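Side-chain contacts in aspartate--tRNA(Asp/Asn) ligase (PDB 1WYD), which probably charges both tRNA(Asp) and tRNA(Asn) with aspartate, activating the amino acid with ATP before transferring it to the tRNA: residues T64-I69 with D124-E129; K35-R40 with G46-D51; R327-K332 with E364-A369. All coordinates share one frame; numbering follows the deposited sequence.

Contact 1. Residues T64-I69 with D124-E129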
loop_
_atom_site.group_PDB
_atom_site.type_symbol
_atom_site.label_atom_id
_atom_site.label_comp_id
_atom_site.label_asym_id
_atom_site.label_seq_id
_atom_site.Cartn_x
_atom_site.Cartn_y
_atom_site.Cartn_z
ATOM N N THR B 64 -5.940 -19.019 32.073
ATOM C CA THR B 64 -4.814 -18.155 32.377
ATOM C C THR B 64 -4.913 -17.008 31.446
ATOM O O THR B 64 -5.524 -17.143 30.387
ATOM C CB THR B 64 -3.504 -18.893 32.095
ATOM O OG1 THR B 64 -3.465 -19.270 30.699
ATOM C CG2 THR B 64 -3.511 -20.218 32.849
ATOM N N GLN B 65 -4.288 -15.890 31.800
ATOM C CA GLN B 65 -4.373 -14.692 30.974
ATOM C C GLN B 65 -3.737 -14.959 29.612
ATOM O O GLN B 65 -2.710 -15.669 29.505
ATOM C CB GLN B 65 -3.726 -13.502 31.674
ATOM C CG GLN B 65 -4.378 -13.155 32.996
ATOM C CD GLN B 65 -3.714 -11.934 33.627
ATOM O OE1 GLN B 65 -3.973 -10.798 33.224
ATOM N NE2 GLN B 65 -2.850 -12.161 34.592
ATOM N N GLU B 66 -4.389 -14.412 28.591
ATOM C CA GLU B 66 -4.042 -14.521 27.158
ATOM C C GLU B 66 -4.382 -15.846 26.471
ATOM O O GLU B 66 -4.176 -15.978 25.268
ATOM C CB GLU B 66 -2.608 -14.045 26.833
ATOM C CG GLU B 66 -2.345 -12.537 26.980
ATOM C CD GLU B 66 -3.449 -11.616 26.444
ATOM O OE1 GLU B 66 -4.092 -10.953 27.282
ATOM O OE2 GLU B 66 -3.677 -11.532 25.207
ATOM N N SER B 67 -4.915 -16.815 27.202
ATOM C CA SER B 67 -5.558 -17.963 26.560
ATOM C C SER B 67 -6.743 -17.542 25.710
ATOM O O SER B 67 -7.453 -16.546 25.999
ATOM C CB SER B 67 -6.052 -18.949 27.592
ATOM O OG SER B 67 -4.992 -19.323 28.439
ATOM N N VAL B 68 -6.962 -18.298 24.652
ATOM C CA VAL B 68 -8.021 -17.984 23.723
ATOM C C VAL B 68 -9.191 -18.899 24.026
ATOM O O VAL B 68 -9.036 -20.131 24.041
ATOM C CB VAL B 68 -7.536 -18.169 22.273
ATOM C CG1 VAL B 68 -8.661 -18.006 21.308
ATOM C CG2 VAL B 68 -6.350 -17.225 21.970
ATOM N N ILE B 69 -10.356 -18.300 24.294
ATOM C CA ILE B 69 -11.518 -19.101 24.618
ATOM C C ILE B 69 -12.749 -18.783 23.776
ATOM O O ILE B 69 -12.864 -17.711 23.173
ATOM C CB ILE B 69 -11.874 -19.084 26.180
ATOM C CG1 ILE B 69 -12.443 -17.732 26.657
ATOM C CG2 ILE B 69 -10.730 -19.517 27.018
ATOM C CD1 ILE B 69 -12.935 -17.768 28.094
ATOM N N ASP B 124 2.688 -6.839 23.894
ATOM C CA ASP B 124 2.688 -5.408 23.988
ATOM C C ASP B 124 1.661 -4.770 23.048
ATOM O O ASP B 124 0.969 -3.886 23.448
ATOM C CB ASP B 124 4.070 -4.866 23.703
ATOM C CG ASP B 124 4.155 -3.378 23.927
ATOM O OD1 ASP B 124 3.904 -2.913 25.076
ATOM O OD2 ASP B 124 4.478 -2.603 23.000
ATOM N N LEU B 125 1.576 -5.236 21.806
ATOM C CA LEU B 125 0.646 -4.709 20.803
ATOM C C LEU B 125 -0.802 -4.928 21.205
ATOM O O LEU B 125 -1.677 -4.121 20.833
ATOM C CB LEU B 125 0.846 -5.413 19.473
ATOM C CG LEU B 125 1.640 -4.737 18.356
ATOM C CD1 LEU B 125 2.365 -3.456 18.774
ATOM C CD2 LEU B 125 2.570 -5.787 17.699
ATOM N N ARG B 126 -1.046 -6.014 21.956
ATOM C CA ARG B 126 -2.408 -6.302 22.413
ATOM C C ARG B 126 -2.969 -5.266 23.398
ATOM O O ARG B 126 -4.145 -5.271 23.683
ATOM C CB ARG B 126 -2.522 -7.693 23.018
ATOM C CG ARG B 126 -2.516 -8.791 22.013
ATOM C CD ARG B 126 -2.628 -10.177 22.647
ATOM N NE ARG B 126 -2.483 -11.236 21.632
ATOM C CZ ARG B 126 -2.169 -12.519 21.913
ATOM N NH1 ARG B 126 -1.972 -12.950 23.173
ATOM N NH2 ARG B 126 -2.061 -13.376 20.930
ATOM N N ARG B 127 -2.122 -4.386 23.922
ATOM C CA ARG B 127 -2.591 -3.492 24.944
ATOM C C ARG B 127 -3.564 -2.514 24.267
ATOM O O ARG B 127 -3.376 -2.143 23.102
ATOM C CB ARG B 127 -1.434 -2.732 25.576
ATOM C CG ARG B 127 -0.603 -3.495 26.584
ATOM C CD ARG B 127 0.380 -2.620 27.344
ATOM N NE ARG B 127 1.354 -2.094 26.391
ATOM C CZ ARG B 127 1.447 -0.824 25.970
ATOM N NH1 ARG B 127 0.625 0.143 26.440
ATOM N NH2 ARG B 127 2.382 -0.519 25.077
ATOM N N GLN B 128 -4.584 -2.077 25.005
ATOM C CA GLN B 128 -5.598 -1.154 24.447
ATOM C C GLN B 128 -4.952 -0.033 23.653
ATOM O O GLN B 128 -5.244 0.157 22.475
ATOM C CB GLN B 128 -6.518 -0.626 25.541
ATOM C CG GLN B 128 -7.581 -1.636 26.000
ATOM C CD GLN B 128 -8.344 -2.248 24.842
ATOM O OE1 GLN B 128 -9.228 -1.606 24.267
ATOM N NE2 GLN B 128 -8.017 -3.486 24.499
ATOM N N GLU B 129 -4.021 0.657 24.287
ATOM C CA GLU B 129 -3.285 1.767 23.702
ATOM C C GLU B 129 -2.658 1.459 22.327
ATOM O O GLU B 129 -2.741 2.272 21.415
ATOM C CB GLU B 129 -2.195 2.230 24.683
ATOM C CG GLU B 129 -2.672 2.848 25.999
ATOM C CD GLU B 129 -3.294 1.859 27.012
ATOM O OE1 GLU B 129 -2.913 0.660 27.055
ATOM O OE2 GLU B 129 -4.181 2.301 27.806
#
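Glu66 and Arg126 carry this contact between them: their side chains slide past each other in opposite directions and join in a buried salt bridge, OE2 of Glu66 lying 3.0 Å from NH1 of Arg126. The hydrogen bond within it is bent, with 137° at the hydrogen. It uses the anti lone pair of OE2, the one away from OE1, and the oxygen is tilted out of the guanidinium plane, carboxylate and guanidinium standing 36° apart. OE2 also comes within 3.1 Å of Arg126 CD, while Glu66 CG sits at the guanidinium edge, 3.8 Å from NH1 of Arg126. The arginine reaches in with a chain extended from CG to NE; the glutamate instead bends at chi2 (-42°), which folds its carboxylate back alongside the arginine.

Each partner is gripped from elsewhere too. OE1 of Glu66 is paired with Arg40 in a salt bridge, though modelled implausibly close, and Arg126 gives NE to the carbonyl of Gly197 and NH1 to that of Tyr389, both of the second subunit. Glu66 occupies a type II turn, Thr64 to Ser67, that leads into strand 68-77 of the OB-fold domain, whereas Arg126 lies in the short link between helices 121-125 and 128-150. That link is braced by Arg127, the N-cap residue of the second helix: its NE (3.0 Å) and NH2 (2.8 Å) both reach OD1 of Asp124 from one face of the carboxylate, and its backbone N hydrogen-bonds to Asp124 O (3.2 Å).

A buried carboxylate set between two arginines probably stays ionised, and Arg126, bonded both to it and to carbonyls of the other subunit, ties the OB-fold domain to the dimer interface.

Contact 2. Residues K35-R40 with G46-D51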
loop_
_atom_site.group_PDB
_atom_site.type_symbol
_atom_site.label_atom_id
_atom_site.label_comp_id
_atom_site.label_asym_id
_atom_site.label_seq_id
_atom_site.Cartn_x
_atom_site.Cartn_y
_atom_site.Cartn_z
ATOM N N LYS B 35 -16.555 -16.451 39.611
ATOM C CA LYS B 35 -15.386 -16.169 38.794
ATOM C C LYS B 35 -15.748 -15.129 37.751
ATOM O O LYS B 35 -16.698 -15.307 36.982
ATOM C CB LYS B 35 -14.891 -17.439 38.082
ATOM C CG LYS B 35 -13.645 -17.191 37.219
ATOM C CD LYS B 35 -12.719 -18.416 37.151
ATOM C CE LYS B 35 -12.342 -18.969 38.536
ATOM N NZ LYS B 35 -11.085 -18.384 39.086
ATOM N N PHE B 36 -14.978 -14.051 37.721
ATOM C CA PHE B 36 -15.204 -13.019 36.743
ATOM C C PHE B 36 -14.116 -13.067 35.668
ATOM O O PHE B 36 -12.942 -13.008 35.978
ATOM C CB PHE B 36 -15.248 -11.663 37.435
ATOM C CG PHE B 36 -16.491 -11.445 38.242
ATOM C CD1 PHE B 36 -16.514 -11.732 39.602
ATOM C CD2 PHE B 36 -17.643 -10.956 37.648
ATOM C CE1 PHE B 36 -17.670 -11.530 40.366
ATOM C CE2 PHE B 36 -18.807 -10.750 38.406
ATOM C CZ PHE B 36 -18.820 -11.044 39.762
ATOM N N ILE B 37 -14.511 -13.202 34.409
ATOM C CA ILE B 37 -13.547 -13.147 33.322
ATOM C C ILE B 37 -13.782 -11.906 32.494
ATOM O O ILE B 37 -14.825 -11.794 31.875
ATOM C CB ILE B 37 -13.662 -14.404 32.408
ATOM C CG1 ILE B 37 -13.759 -15.689 33.234
ATOM C CG2 ILE B 37 -12.472 -14.473 31.466
ATOM C CD1 ILE B 37 -14.016 -16.907 32.401
ATOM N N ILE B 38 -12.823 -10.967 32.488
ATOM C CA ILE B 38 -12.833 -9.937 31.472
ATOM C C ILE B 38 -12.261 -10.593 30.194
ATOM O O ILE B 38 -11.112 -11.068 30.157
ATOM C CB ILE B 38 -12.052 -8.645 31.882
ATOM C CG1 ILE B 38 -12.485 -8.054 33.231
ATOM C CG2 ILE B 38 -12.156 -7.561 30.799
ATOM C CD1 ILE B 38 -13.978 -7.963 33.503
ATOM N N LEU B 39 -13.099 -10.652 29.168
ATOM C CA LEU B 39 -12.721 -11.188 27.876
ATOM C C LEU B 39 -12.414 -10.048 26.926
ATOM O O LEU B 39 -12.992 -8.950 27.048
ATOM C CB LEU B 39 -13.841 -12.073 27.321
ATOM C CG LEU B 39 -13.587 -12.836 26.028
ATOM C CD1 LEU B 39 -12.703 -14.056 26.278
ATOM C CD2 LEU B 39 -14.933 -13.255 25.462
ATOM N N ARG B 40 -11.490 -10.290 25.989
ATOM C CA ARG B 40 -11.103 -9.294 24.977
ATOM C C ARG B 40 -11.242 -9.880 23.589
ATOM O O ARG B 40 -10.818 -11.012 23.354
ATOM C CB ARG B 40 -9.647 -8.862 25.157
ATOM C CG ARG B 40 -9.268 -7.737 24.226
ATOM C CD ARG B 40 -7.793 -7.496 24.050
ATOM N NE ARG B 40 -7.088 -7.981 25.212
ATOM C CZ ARG B 40 -6.186 -8.961 25.161
ATOM N NH1 ARG B 40 -5.855 -9.485 23.988
ATOM N NH2 ARG B 40 -5.620 -9.376 26.294
ATOM N N GLY B 46 -15.397 -7.286 27.296
ATOM C CA GLY B 46 -16.611 -7.648 27.980
ATOM C C GLY B 46 -16.355 -8.260 29.344
ATOM O O GLY B 46 -15.213 -8.471 29.735
ATOM N N GLN B 47 -17.433 -8.549 30.066
ATOM C CA GLN B 47 -17.366 -9.157 31.399
ATOM C C GLN B 47 -18.164 -10.435 31.338
ATOM O O GLN B 47 -19.328 -10.410 30.954
ATOM C CB GLN B 47 -17.982 -8.214 32.455
ATOM C CG GLN B 47 -18.002 -8.725 33.896
ATOM C CD GLN B 47 -18.397 -7.628 34.897
ATOM O OE1 GLN B 47 -19.544 -7.586 35.375
ATOM N NE2 GLN B 47 -17.446 -6.745 35.216
ATOM N N VAL B 48 -17.549 -11.551 31.697
ATOM C CA VAL B 48 -18.302 -12.779 31.815
ATOM C C VAL B 48 -18.280 -13.261 33.255
ATOM O O VAL B 48 -17.301 -13.065 33.971
ATOM C CB VAL B 48 -17.949 -13.887 30.707
ATOM C CG1 VAL B 48 -16.952 -13.390 29.680
ATOM C CG2 VAL B 48 -17.557 -15.273 31.275
ATOM N N VAL B 49 -19.384 -13.864 33.675
ATOM C CA VAL B 49 -19.521 -14.431 35.009
ATOM C C VAL B 49 -19.712 -15.962 34.915
ATOM O O VAL B 49 -20.383 -16.472 34.020
ATOM C CB VAL B 49 -20.676 -13.732 35.810
ATOM C CG1 VAL B 49 -20.564 -13.993 37.323
ATOM C CG2 VAL B 49 -20.686 -12.228 35.562
ATOM N N VAL B 50 -19.063 -16.675 35.825
ATOM C CA VAL B 50 -19.223 -18.113 35.969
ATOM C C VAL B 50 -19.541 -18.326 37.436
ATOM O O VAL B 50 -18.651 -18.211 38.285
ATOM C CB VAL B 50 -17.922 -18.909 35.636
ATOM C CG1 VAL B 50 -18.255 -20.317 35.192
ATOM C CG2 VAL B 50 -17.081 -18.209 34.578
ATOM N N ASP B 51 -20.806 -18.605 37.748
ATOM C CA ASP B 51 -21.167 -18.894 39.131
ATOM C C ASP B 51 -20.828 -20.334 39.481
ATOM O O ASP B 51 -20.518 -21.139 38.597
ATOM C CB ASP B 51 -22.617 -18.497 39.502
ATOM C CG ASP B 51 -23.655 -18.998 38.520
ATOM O OD1 ASP B 51 -23.582 -20.188 38.127
ATOM O OD2 ASP B 51 -24.607 -18.269 38.110
#
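Ile37 faces Val48 across the hairpin of strands 34-41 and 44-50, and its side chain crosses those of Val48 and Val50 at a slant. Its CB packs 4.1 Å from CG2 of Val48. CG1 then leaves anti to the carbonyl carbon (chi1 -46°), bringing CD1 against one methyl of each of two valines, 4.1 Å from Val48 CG2 and 4.0 Å from Val50 CG2. The other methyl of Val48, CG1, lies 3.4 Å from Ile37 O and also touches CB of Leu39.

Beneath these side chains the antiparallel backbones are joined at three hydrogen-bonded pairs, Lys35 with Val50, Ile37 with Val48 and Leu39 with Gly46. The bond from Val48 N to Ile37 O is the shortest at 2.7 Å; that from Leu39 N to Gly46 O is more bent (143°). The hairpin is part of the OB-fold barrel, and Leu28, Leu63 and Leu87 pack against the face bearing Ile37 and Val48.

On the other face, Phe36 and Val49 form a non-hydrogen-bonded pair and lie side by side pointing the same way, CE2 of Phe36 3.7 Å from CG2 of Val49. CG of Gln47 approaches the Phe36 ring at its edge. Phe36, Ile38 and Gln47 are partly exposed on this face, consistent with the role of the OB-fold in anticodon recognition in aspartyl-tRNA synthetases. Farther along this face, CG2 of Ile38 touches Gly46 O at 3.4 Å.

Contact 3. Residues R327-K332 with E364-A369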
loop_
_atom_site.group_PDB
_atom_site.type_symbol
_atom_site.label_atom_id
_atom_site.label_comp_id
_atom_site.label_asym_id
_atom_site.label_seq_id
_atom_site.Cartn_x
_atom_site.Cartn_y
_atom_site.Cartn_z
ATOM N N ARG B 327 18.090 22.073 -1.385
ATOM C CA ARG B 327 17.003 21.229 -1.867
ATOM C C ARG B 327 17.518 20.469 -3.083
ATOM O O ARG B 327 18.452 20.929 -3.706
ATOM C CB ARG B 327 15.796 22.096 -2.219
ATOM C CG ARG B 327 15.159 22.764 -0.990
ATOM C CD ARG B 327 13.929 22.039 -0.535
ATOM N NE ARG B 327 13.769 22.017 0.901
ATOM C CZ ARG B 327 12.703 21.525 1.526
ATOM N NH1 ARG B 327 11.696 20.967 0.853
ATOM N NH2 ARG B 327 12.662 21.587 2.845
ATOM N N PRO B 328 16.949 19.300 -3.405
ATOM C CA PRO B 328 17.416 18.502 -4.546
ATOM C C PRO B 328 17.526 19.249 -5.872
ATOM O O PRO B 328 16.946 20.320 -6.050
ATOM C CB PRO B 328 16.360 17.411 -4.633
ATOM C CG PRO B 328 16.008 17.195 -3.222
ATOM C CD PRO B 328 15.877 18.602 -2.673
ATOM N N PHE B 329 18.277 18.665 -6.798
ATOM C CA PHE B 329 18.407 19.192 -8.156
ATOM C C PHE B 329 17.074 19.151 -8.902
ATOM O O PHE B 329 16.902 19.829 -9.914
ATOM C CB PHE B 329 19.434 18.358 -8.933
ATOM C CG PHE B 329 18.931 16.976 -9.320
ATOM C CD1 PHE B 329 18.426 16.734 -10.602
ATOM C CD2 PHE B 329 18.973 15.918 -8.416
ATOM C CE1 PHE B 329 17.949 15.452 -10.973
ATOM C CE2 PHE B 329 18.503 14.628 -8.780
ATOM C CZ PHE B 329 17.993 14.399 -10.064
ATOM N N TYR B 330 16.154 18.307 -8.452
ATOM C CA TYR B 330 14.912 18.112 -9.191
ATOM C C TYR B 330 13.856 19.157 -8.801
ATOM O O TYR B 330 12.768 19.171 -9.369
ATOM C CB TYR B 330 14.364 16.648 -9.089
ATOM C CG TYR B 330 14.253 16.081 -7.682
ATOM C CD1 TYR B 330 13.244 16.476 -6.840
ATOM C CD2 TYR B 330 15.161 15.129 -7.215
ATOM C CE1 TYR B 330 13.127 15.972 -5.557
ATOM C CE2 TYR B 330 15.055 14.603 -5.922
ATOM C CZ TYR B 330 14.029 15.044 -5.102
ATOM O OH TYR B 330 13.903 14.559 -3.822
ATOM N N THR B 331 14.200 20.033 -7.851
ATOM C CA THR B 331 13.289 21.068 -7.333
ATOM C C THR B 331 13.400 22.399 -8.116
ATOM O O THR B 331 14.471 22.933 -8.280
ATOM C CB THR B 331 13.524 21.210 -5.788
ATOM O OG1 THR B 331 12.525 20.453 -5.089
ATOM C CG2 THR B 331 13.301 22.616 -5.267
ATOM N N LYS B 332 12.278 22.900 -8.629
ATOM C CA LYS B 332 12.253 24.165 -9.391
ATOM C C LYS B 332 12.665 25.350 -8.508
ATOM O O LYS B 332 12.276 25.423 -7.345
ATOM C CB LYS B 332 10.877 24.404 -10.009
ATOM C CG LYS B 332 10.765 25.683 -10.822
ATOM C CD LYS B 332 9.857 25.528 -12.046
ATOM C CE LYS B 332 9.384 26.914 -12.548
ATOM N NZ LYS B 332 8.042 26.841 -13.209
ATOM N N GLU B 364 17.788 20.714 -19.545
ATOM C CA GLU B 364 18.802 21.761 -19.333
ATOM C C GLU B 364 18.793 22.350 -17.916
ATOM O O GLU B 364 19.841 22.471 -17.288
ATOM C CB GLU B 364 18.674 22.885 -20.390
ATOM N N VAL B 365 17.626 22.729 -17.401
ATOM C CA VAL B 365 17.585 23.244 -16.030
ATOM C C VAL B 365 17.961 22.139 -15.023
ATOM O O VAL B 365 18.679 22.398 -14.055
ATOM C CB VAL B 365 16.248 23.983 -15.677
ATOM C CG1 VAL B 365 15.075 23.204 -16.134
ATOM C CG2 VAL B 365 16.120 24.232 -14.200
ATOM N N LEU B 366 17.494 20.914 -15.260
ATOM C CA LEU B 366 17.931 19.788 -14.435
ATOM C C LEU B 366 19.457 19.640 -14.481
ATOM O O LEU B 366 20.098 19.466 -13.461
ATOM C CB LEU B 366 17.277 18.487 -14.875
ATOM C CG LEU B 366 15.882 18.170 -14.341
ATOM C CD1 LEU B 366 15.270 17.051 -15.158
ATOM C CD2 LEU B 366 15.889 17.797 -12.869
ATOM N N GLU B 367 20.026 19.737 -15.674
ATOM C CA GLU B 367 21.456 19.499 -15.848
ATOM C C GLU B 367 22.299 20.587 -15.218
ATOM O O GLU B 367 23.365 20.308 -14.661
ATOM C CB GLU B 367 21.809 19.350 -17.317
ATOM C CG GLU B 367 22.099 17.918 -17.718
ATOM C CD GLU B 367 22.106 17.734 -19.218
ATOM O OE1 GLU B 367 22.077 16.570 -19.668
ATOM O OE2 GLU B 367 22.143 18.754 -19.946
ATOM N N GLU B 368 21.799 21.817 -15.297
ATOM C CA GLU B 368 22.424 22.955 -14.637
ATOM C C GLU B 368 22.398 22.745 -13.115
ATOM O O GLU B 368 23.435 22.857 -12.442
ATOM C CB GLU B 368 21.750 24.267 -15.075
ATOM C CG GLU B 368 22.445 25.555 -14.636
ATOM C CD GLU B 368 23.962 25.536 -14.842
ATOM O OE1 GLU B 368 24.423 25.580 -16.014
ATOM O OE2 GLU B 368 24.696 25.482 -13.822
ATOM N N ALA B 369 21.239 22.371 -12.584
ATOM C CA ALA B 369 21.088 22.177 -11.139
ATOM C C ALA B 369 22.091 21.165 -10.601
ATOM O O ALA B 369 22.742 21.398 -9.590
ATOM C CB ALA B 369 19.684 21.753 -10.816
#
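Phe329 and Tyr330, the two central residues of a type I turn from Pro328 to Thr331, pack on helix 363-371 through Leu366 and Ala369. The turn belongs to the loop between strands 316-320 and 343-348 of the class II synthetase catalytic domain.

Apolar contacts hold the two segments together, without a hydrogen bond across them. Leu366 uses one branch: its CD2 reaches CD1 of Phe329 at 3.6 Å, obliquely to the ring, and also comes 3.8 Å from CA of Tyr330. One helical turn further on, the methyl of Ala369 meets the turn itself, its CB 3.9 Å from Phe329 CB and 3.5 Å from Phe329 O.

Hydrogen bonds act within the turn and beyond it. The backbone bond from Thr331 N to Pro328 O (3.3 Å) closes the turn, and the hydroxyl of Thr331 bonds to that of Ser357. Tyr330, whose CB points away from the helix, has its OH hydrogen-bonded to Glu167, a predicted aspartate-binding residue, so the turn that packs on the helix also carries a tyrosine that probably positions Glu167.

The Phe329 ring has two further neighbours. It makes an edge-to-face contact with Phe383, and its chi1 of 73° sets it beside Tyr330, whose CB lies over the centre of one face of the Phe329 ring, 4.2 Å above its plane.

In the fold
Along the chain the contacts follow one another: contact 2 closes before contact 1 opens, and contact 3 comes last. Contacts 2 and 1 are neighbours, their centres 14 Å apart, and both reach the sheet of the OB-fold domain; the two touch through Arg40, which reaches Glu66 and packs on Arg126, and through Leu39 on Ile69. Contact 3 is remote, its centre about 53 Å from that of contact 1 and 65 Å from that of contact 2, on the opposite side of the chain's centre. The three thus run from the tRNA-binding OB-fold, through its junction with the catalytic domain, to the surroundings of the predicted aspartate site.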